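Local coordinates for protein dITP/XTP pyrophosphatase (Staphylococcus aureus, PDB 4BNQ) that probably hydrolyses non-canonical purine nucleoside triphosphates such as XTP, dITP and ITP to monophosphates and diphosphate, using magnesium, to clean the nucleotide pool, at residues A165-S168 and K169-G173; A181-L184 and L185-F188. All blocks are in the same frame, centred on the assembly; numbering follows the deposited sequence.

Interaction 1 of 2, residues A165-S168 and K169-G173; sequences AQLS and KEQKG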
loop_
_atom_site.group_PDB
_atom_site.type_symbol
_atom_site.label_atom_id
_atom_site.label_comp_id
_atom_site.label_asym_id
_atom_site.label_seq_id
_atom_site.Cartn_x
_atom_site.Cartn_y
_atom_site.Cartn_z
ATOM N N ALA A 165 -16.473 8.762 1.847
ATOM C CA ALA A 165 -17.304 9.399 2.896
ATOM C C ALA A 165 -18.339 8.465 3.536
ATOM O O ALA A 165 -18.935 8.776 4.574
ATOM C CB ALA A 165 -17.983 10.651 2.384
ATOM N N GLN A 166 -18.574 7.322 2.926
ATOM C CA GLN A 166 -19.518 6.396 3.514
ATOM C C GLN A 166 -18.863 5.543 4.608
ATOM O O GLN A 166 -19.550 4.969 5.455
ATOM C CB GLN A 166 -20.101 5.490 2.435
ATOM C CG GLN A 166 -21.195 6.115 1.603
ATOM C CD GLN A 166 -21.742 5.122 0.581
ATOM O OE1 GLN A 166 -21.214 5.002 -0.529
ATOM N NE2 GLN A 166 -22.789 4.386 0.967
ATOM N N LEU A 167 -17.536 5.453 4.581
ATOM C CA LEU A 167 -16.810 4.588 5.504
ATOM C C LEU A 167 -16.734 5.246 6.877
ATOM O O LEU A 167 -16.640 6.470 6.981
ATOM C CB LEU A 167 -15.385 4.361 5.003
ATOM C CG LEU A 167 -15.194 3.792 3.600
ATOM C CD1 LEU A 167 -13.701 3.740 3.261
ATOM C CD2 LEU A 167 -15.834 2.406 3.496
ATOM N N SER A 168 -16.766 4.436 7.929
ATOM C CA SER A 168 -16.516 4.935 9.280
ATOM C C SER A 168 -15.092 5.450 9.329
ATOM O O SER A 168 -14.275 5.080 8.485
ATOM C CB SER A 168 -16.682 3.810 10.306
ATOM O OG SER A 168 -15.631 2.858 10.194
ATOM N N LYS A 169 -14.773 6.282 10.319
ATOM C CA LYS A 169 -13.414 6.788 10.417
ATOM C C LYS A 169 -12.441 5.627 10.537
ATOM O O LYS A 169 -11.377 5.653 9.928
ATOM C CB LYS A 169 -13.258 7.825 11.538
ATOM C CG LYS A 169 -13.410 7.309 12.983
ATOM C CD LYS A 169 -13.215 8.472 13.990
ATOM C CE LYS A 169 -13.091 7.965 15.418
ATOM N NZ LYS A 169 -14.288 7.225 15.872
ATOM N N GLU A 170 -12.843 4.576 11.249
ATOM C CA GLU A 170 -11.982 3.400 11.438
ATOM C C GLU A 170 -11.710 2.667 10.132
ATOM O O GLU A 170 -10.569 2.314 9.844
ATOM C CB GLU A 170 -12.572 2.423 12.471
ATOM C CG GLU A 170 -12.651 2.973 13.902
ATOM C CD GLU A 170 -13.719 4.057 14.068
ATOM O OE1 GLU A 170 -14.560 4.226 13.151
ATOM O OE2 GLU A 170 -13.714 4.760 15.108
ATOM N N GLN A 171 -12.754 2.418 9.352
ATOM C CA GLN A 171 -12.583 1.735 8.074
ATOM C C GLN A 171 -11.741 2.538 7.060
ATOM O O GLN A 171 -10.901 1.965 6.366
ATOM C CB GLN A 171 -13.955 1.421 7.473
ATOM C CG GLN A 171 -14.848 0.505 8.319
ATOM C CD GLN A 171 -16.286 0.520 7.832
ATOM O OE1 GLN A 171 -16.696 1.428 7.093
ATOM N NE2 GLN A 171 -17.061 -0.484 8.238
ATOM N N LYS A 172 -11.977 3.850 6.967
ATOM C CA LYS A 172 -11.194 4.712 6.072
ATOM C C LYS A 172 -9.717 4.551 6.423
ATOM O O LYS A 172 -8.876 4.354 5.544
ATOM C CB LYS A 172 -11.618 6.192 6.200
ATOM C CG LYS A 172 -11.102 7.105 5.089
ATOM C CD LYS A 172 -11.238 8.615 5.436
ATOM C CE LYS A 172 -10.424 9.491 4.456
ATOM N NZ LYS A 172 -10.491 10.991 4.669
ATOM N N GLY A 173 -9.419 4.574 7.719
ATOM C CA GLY A 173 -8.057 4.434 8.192
ATOM C C GLY A 173 -7.377 3.112 7.879
ATOM O O GLY A 173 -6.170 2.986 8.052
#

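Interaction 2 of 2, residues A181-L184 and L185-F188; sequences AINL and LQAF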
loop_
_atom_site.group_PDB
_atom_site.type_symbol
_atom_site.label_atom_id
_atom_site.label_comp_id
_atom_site.label_asym_id
_atom_site.label_seq_id
_atom_site.Cartn_x
_atom_site.Cartn_y
_atom_site.Cartn_z
ATOM N N ALA A 181 0.634 5.609 2.980
ATOM C CA ALA A 181 1.846 6.397 3.136
ATOM C C ALA A 181 2.415 6.243 4.531
ATOM O O ALA A 181 3.626 6.152 4.706
ATOM C CB ALA A 181 1.557 7.854 2.877
ATOM N N ILE A 182 1.541 6.263 5.530
ATOM C CA ILE A 182 1.984 6.193 6.911
ATOM C C ILE A 182 2.579 4.814 7.220
ATOM O O ILE A 182 3.483 4.718 8.046
ATOM C CB ILE A 182 0.844 6.515 7.896
ATOM C CG1 ILE A 182 0.458 7.982 7.798
ATOM C CG2 ILE A 182 1.267 6.230 9.334
ATOM C CD1 ILE A 182 1.541 8.943 8.282
ATOM N N ASN A 183 2.099 3.765 6.543
ATOM C CA ASN A 183 2.643 2.406 6.738
ATOM C C ASN A 183 4.113 2.354 6.361
ATOM O O ASN A 183 4.917 1.721 7.051
ATOM C CB ASN A 183 1.865 1.346 5.942
ATOM C CG ASN A 183 0.529 0.987 6.577
ATOM O OD1 ASN A 183 0.306 1.217 7.773
ATOM N ND2 ASN A 183 -0.367 0.407 5.775
ATOM N N LEU A 184 4.457 3.037 5.273
ATOM C CA LEU A 184 5.849 3.176 4.866
ATOM C C LEU A 184 6.618 3.996 5.901
ATOM O O LEU A 184 7.779 3.694 6.203
ATOM C CB LEU A 184 5.965 3.821 3.480
ATOM C CG LEU A 184 5.411 3.042 2.278
ATOM C CD1 LEU A 184 5.239 3.970 1.058
ATOM C CD2 LEU A 184 6.320 1.867 1.934
ATOM N N LEU A 185 5.972 5.016 6.469
ATOM C CA LEU A 185 6.618 5.826 7.511
ATOM C C LEU A 185 6.889 4.989 8.751
ATOM O O LEU A 185 8.005 4.986 9.268
ATOM C CB LEU A 185 5.762 7.031 7.908
ATOM C CG LEU A 185 6.270 7.816 9.131
ATOM C CD1 LEU A 185 7.607 8.475 8.802
ATOM C CD2 LEU A 185 5.259 8.881 9.594
ATOM N N GLN A 186 5.859 4.299 9.234
ATOM C CA GLN A 186 5.984 3.500 10.448
ATOM C C GLN A 186 7.009 2.397 10.290
ATOM O O GLN A 186 7.720 2.076 11.247
ATOM C CB GLN A 186 4.624 2.951 10.898
ATOM C CG GLN A 186 3.828 3.988 11.694
ATOM C CD GLN A 186 2.400 3.573 11.934
ATOM O OE1 GLN A 186 1.859 2.715 11.227
ATOM N NE2 GLN A 186 1.773 4.171 12.939
ATOM N N ALA A 187 7.100 1.839 9.083
ATOM C CA ALA A 187 8.123 0.830 8.799
ATOM C C ALA A 187 9.503 1.464 8.883
ATOM O O ALA A 187 10.441 0.854 9.385
ATOM C CB ALA A 187 7.910 0.186 7.431
ATOM N N PHE A 188 9.616 2.687 8.375
ATOM C CA PHE A 188 10.854 3.444 8.457
ATOM C C PHE A 188 11.266 3.658 9.922
ATOM O O PHE A 188 12.418 3.442 10.293
ATOM C CB PHE A 188 10.681 4.785 7.738
ATOM C CG PHE A 188 11.913 5.646 7.750
ATOM C CD1 PHE A 188 12.149 6.543 8.795
ATOM C CD2 PHE A 188 12.836 5.570 6.719
ATOM C CE1 PHE A 188 13.293 7.341 8.808
ATOM C CE2 PHE A 188 13.977 6.365 6.725
ATOM C CZ PHE A 188 14.205 7.255 7.773
HETATM O O HOH W 1 1.115 -0.259 10.609
#

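Interaction 1 of 2, residues A165-S168 and K169-G173
Ser168 and Lys172 are joined through the backbone where a loop turns into helix 169-175: Lys172 N donates to Ser168 O over 3.0 Å, almost straight at 175°. Ser168 itself keeps an extended backbone (psi 161°), whereas Lys169 after it already has helical angles. The side chain of Ser168 then turns back over the first turn. Its OG sits between its own backbone N and carbonyl carbon (chi1 70°), from where it accepts the N-H of Gln171, Ser168 OG to Gln171 N 3.0 Å. In return, the amide oxygen OE1 of Gln171 takes the N-H of Ser168, Gln171 OE1 to Ser168 N 3.1 Å, the donor lying well above the carbonyl plane. These reciprocal bonds define a capping box, with Ser168 as N-cap. A weak bond of 3.4 Å also runs from Ser168 OG to Glu170 OE1, while Glu170 OE2 forms a salt bridge with Lys169 NZ at 2.6 Å. Leu167 crosses the Gln171 side chain, bringing Leu167 CD2 to 3.8 Å from Gln171 OE1, and Leu167 CD1 lies 3.9 Å from Lys172 CA. The extended Lys172 side chain leads away from the cap to salt bridges with Asp152 and Asp16; Lys172 and Asp152 are both predicted to bind substrate.

Interaction 2 of 2, residues A181-L184 and L185-F188
Helix 177-191, which packs on the antiparallel sheet of this Ham1-family enzyme, contains the whole contact, a little over two turns of regular alpha-helix. Four successive i to i+4 bonds are the evidence: Leu185 N to Ala181 O, Gln186 N to Ile182 O, Ala187 N to Asn183 O and Phe188 N to Leu184 O. Gln186 N to Ile182 O is the shortest, 2.7 Å, and the straightest, 168°; the other three are longer and more bent. Along one flank, Ile182 and Leu185 run alongside each other in the same direction, with Ile182 CD1 3.9 Å from Leu185 CD2. The CG2 branch of Ile182 meets Gln186 instead: with CG1 placed beside the backbone N (chi1 -69°), Ile182 CG2 is left opposite that N and touches Gln186 CD at 3.9 Å, the two side chains crossing. Gln186, extended beyond CG, carries its amide toward that of Asn183, the two planes 25° apart. Their oxygens are bridged by a water that donates to Asn183 OD1 at 3.3 Å and to Gln186 OE1 at 3.1 Å, and Asn183 OD1 also accepts from Arg179. Ala181, Ile182 and Leu185 pack on strand 112-123, while Ile182 also reaches Phe17 and Ile20 of helix 11-20. Phe188 meets Phe131 of strand 126-139 edge-to-face, and at the dimer interface Asn183, Leu184 and Ala187 pack against Leu184, Asn183 and Ala187 of the second subunit.

How the interactions relate
From the N terminus, the chain leaves strand 162-163, enters helix 169-175 at interaction 1, and then runs on into helix 177-191, where interaction 2 lies. The two follow one another along the chain, neither nested nor crossed. Each joins adjoining segments, so neither encloses a long loop: the first fixes a loop-to-helix junction, the second is internal to a helix. Their centres are 20 Å apart, and their nearest atoms about 7 Å, without touching. Arg179 connects their surroundings, bonding Gly173 O of 169-173 and Asn183 OD1 of 181-184. Interaction 1 contributes Lys172 to the predicted substrate site; interaction 2 lies near Arg178 of that site and also links the sheet to the dimer interface.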